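Local coordinates for protein type II secretion chaperone CpaB (Acinetobacter nosocomialis M2, PDB 6O38) that acts as a type II secretion chaperone that binds the secreted metalloprotease CpaA, at residues G[110-116]-G[128-134]. Residues are numbered along the deposited sequence; the frame is centred on the assembly and turned at random.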
loop_
_atom_site.group_PDB
_atom_site.type_symbol
_atom_site.label_atom_id
_atom_site.label_comp_id
_atom_site.label_asym_id
_atom_site.label_seq_id
_atom_site.Cartn_x
_atom_site.Cartn_y
_atom_site.Cartn_z
ATOM N N ASP G 110 17.752 21.820 -1.178
ATOM C CA ASP G 110 18.503 20.677 -1.674
ATOM C C ASP G 110 17.664 19.441 -1.967
ATOM O O ASP G 110 18.108 18.586 -2.743
ATOM C CB ASP G 110 19.602 20.312 -0.666
ATOM C CG ASP G 110 20.411 19.109 -1.096
ATOM O OD1 ASP G 110 21.023 19.165 -2.181
ATOM O OD2 ASP G 110 20.422 18.108 -0.350
ATOM N N ILE G 111 16.463 19.336 -1.407
ATOM C CA ILE G 111 15.653 18.127 -1.499
ATOM C C ILE G 111 14.366 18.456 -2.246
ATOM O O ILE G 111 13.691 19.442 -1.932
ATOM C CB ILE G 111 15.350 17.544 -0.107
ATOM C CG1 ILE G 111 16.658 17.234 0.623
ATOM C CG2 ILE G 111 14.510 16.296 -0.226
ATOM C CD1 ILE G 111 16.466 16.832 2.069
ATOM N N VAL G 112 14.040 17.633 -3.240
ATOM C CA VAL G 112 12.809 17.750 -4.012
ATOM C C VAL G 112 12.072 16.423 -3.918
ATOM O O VAL G 112 12.694 15.356 -3.961
ATOM C CB VAL G 112 13.098 18.119 -5.484
ATOM C CG1 VAL G 112 11.816 18.155 -6.297
ATOM C CG2 VAL G 112 13.824 19.454 -5.564
ATOM N N ARG G 113 10.749 16.487 -3.784
ATOM C CA ARG G 113 9.910 15.300 -3.677
ATOM C C ARG G 113 8.991 15.208 -4.886
ATOM O O ARG G 113 8.282 16.167 -5.206
ATOM C CB ARG G 113 9.075 15.323 -2.393
ATOM C CG ARG G 113 8.321 14.027 -2.138
ATOM C CD ARG G 113 7.318 14.155 -0.999
ATOM N NE ARG G 113 7.690 15.172 -0.019
ATOM C CZ ARG G 113 8.320 14.914 1.123
ATOM N NH1 ARG G 113 8.655 13.669 1.432
ATOM N NH2 ARG G 113 8.617 15.900 1.958
ATOM N N TRP G 114 9.008 14.057 -5.552
ATOM C CA TRP G 114 8.056 13.744 -6.608
ATOM C C TRP G 114 6.980 12.816 -6.061
ATOM O O TRP G 114 7.281 11.853 -5.352
ATOM C CB TRP G 114 8.745 13.080 -7.804
ATOM C CG TRP G 114 9.623 13.995 -8.598
ATOM C CD1 TRP G 114 9.293 14.656 -9.744
ATOM C CD2 TRP G 114 10.987 14.332 -8.319
ATOM N NE1 TRP G 114 10.362 15.395 -10.191
ATOM C CE2 TRP G 114 11.415 15.212 -9.333
ATOM C CE3 TRP G 114 11.885 13.981 -7.307
ATOM C CZ2 TRP G 114 12.702 15.745 -9.365
ATOM C CZ3 TRP G 114 13.163 14.511 -7.341
ATOM C CH2 TRP G 114 13.559 15.383 -8.362
ATOM N N THR G 115 5.725 13.113 -6.388
ATOM C CA THR G 115 4.594 12.283 -5.998
ATOM C C THR G 115 3.816 11.864 -7.238
ATOM O O THR G 115 3.599 12.670 -8.148
ATOM C CB THR G 115 3.670 13.024 -5.023
ATOM O OG1 THR G 115 4.439 13.518 -3.918
ATOM C CG2 THR G 115 2.588 12.094 -4.498
ATOM N N GLY G 116 3.409 10.594 -7.276
ATOM C CA GLY G 116 2.655 10.078 -8.401
ATOM C C GLY G 116 1.660 9.022 -7.972
ATOM O O GLY G 116 1.716 8.497 -6.858
ATOM N N PHE G 128 2.951 6.808 -4.965
ATOM C CA PHE G 128 4.370 6.651 -4.688
ATOM C C PHE G 128 5.010 8.023 -4.537
ATOM O O PHE G 128 4.502 9.028 -5.039
ATOM C CB PHE G 128 5.083 5.845 -5.788
ATOM C CG PHE G 128 5.059 6.501 -7.141
ATOM C CD1 PHE G 128 4.023 6.256 -8.024
ATOM C CD2 PHE G 128 6.082 7.350 -7.533
ATOM C CE1 PHE G 128 3.999 6.855 -9.269
ATOM C CE2 PHE G 128 6.063 7.952 -8.776
ATOM C CZ PHE G 128 5.022 7.704 -9.646
ATOM N N THR G 129 6.138 8.052 -3.831
ATOM C CA THR G 129 6.882 9.281 -3.600
ATOM C C THR G 129 8.361 9.014 -3.823
ATOM O O THR G 129 8.876 7.965 -3.425
ATOM C CB THR G 129 6.678 9.839 -2.180
ATOM O OG1 THR G 129 7.307 8.973 -1.227
ATOM C CG2 THR G 129 5.197 9.971 -1.847
ATOM N N ILE G 130 9.037 9.967 -4.455
ATOM C CA ILE G 130 10.480 9.919 -4.657
ATOM C C ILE G 130 11.042 11.219 -4.103
ATOM O O ILE G 130 10.796 12.296 -4.661
ATOM C CB ILE G 130 10.866 9.739 -6.131
ATOM C CG1 ILE G 130 10.384 8.384 -6.651
ATOM C CG2 ILE G 130 12.371 9.873 -6.308
ATOM C CD1 ILE G 130 10.512 8.227 -8.151
ATOM N N THR G 131 11.794 11.122 -3.012
ATOM C CA THR G 131 12.382 12.279 -2.351
ATOM C C THR G 131 13.895 12.179 -2.491
ATOM O O THR G 131 14.495 11.182 -2.075
ATOM C CB THR G 131 11.965 12.335 -0.882
ATOM O OG1 THR G 131 10.587 11.959 -0.766
ATOM C CG2 THR G 131 12.118 13.740 -0.350
ATOM N N GLN G 132 14.503 13.209 -3.072
ATOM C CA GLN G 132 15.878 13.134 -3.544
ATOM C C GLN G 132 16.661 14.356 -3.093
ATOM O O GLN G 132 16.210 15.491 -3.275
ATOM C CB GLN G 132 15.912 13.028 -5.070
ATOM C CG GLN G 132 17.300 12.963 -5.672
ATOM C CD GLN G 132 17.276 12.491 -7.111
ATOM O OE1 GLN G 132 16.822 11.386 -7.407
ATOM N NE2 GLN G 132 17.755 13.334 -8.017
ATOM N N SER G 133 17.831 14.120 -2.511
ATOM C CA SER G 133 18.779 15.177 -2.195
ATOM C C SER G 133 19.800 15.293 -3.318
ATOM O O SER G 133 20.265 14.282 -3.854
ATOM C CB SER G 133 19.492 14.901 -0.869
ATOM O OG SER G 133 20.625 15.737 -0.709
ATOM N N GLN G 134 20.128 16.529 -3.690
ATOM C CA GLN G 134 21.103 16.757 -4.749
ATOM C C GLN G 134 22.529 16.799 -4.205
ATOM O O GLN G 134 23.436 16.206 -4.796
ATOM C CB GLN G 134 20.781 18.042 -5.517
ATOM C CG GLN G 134 21.761 18.309 -6.649
ATOM C CD GLN G 134 21.445 17.490 -7.886
ATOM O OE1 GLN G 134 20.352 16.940 -8.016
ATOM N NE2 GLN G 134 22.406 17.400 -8.800
#
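The ring of F128 lies with one face over the backbone of G116, whose CA stands 3.8 Å from the ring centroid in a CH-pi contact. A chi1 of 63° sets CG of F128 between its backbone N and carbonyl carbon, bringing the ring over G116 of strand 111-116. The indole of W114 has V112 CG1 over one face; at its edge I130 O lies in plane, 3.3 Å from CE3, and Q132 CB packs near CZ3. T131 CG2 sits over one face of the R113 guanidinium, toward its rim.

The pairing illustrates a regular antiparallel hairpin: V112 with Q132, W114 with I130 and G116 with F128 are hydrogen-bonded pairs, W114 N lying 2.7 Å from I130 O. Beyond the last bridge, Q134 N donates to D110 O (3.0 Å).

On the face carrying I111, R113, T115, T129, T131 and S133, R113 and T131 run side by side, and both reach E400 of the CpaA chain, R113 through a salt bridge and T131 OG1 through a hydrogen bond, making this face part of the substrate interface. Strands 95-106 and 138-145 flank the hairpin within the antiparallel sheet, while I77 of helix 74-78 packs against W114 and Q132.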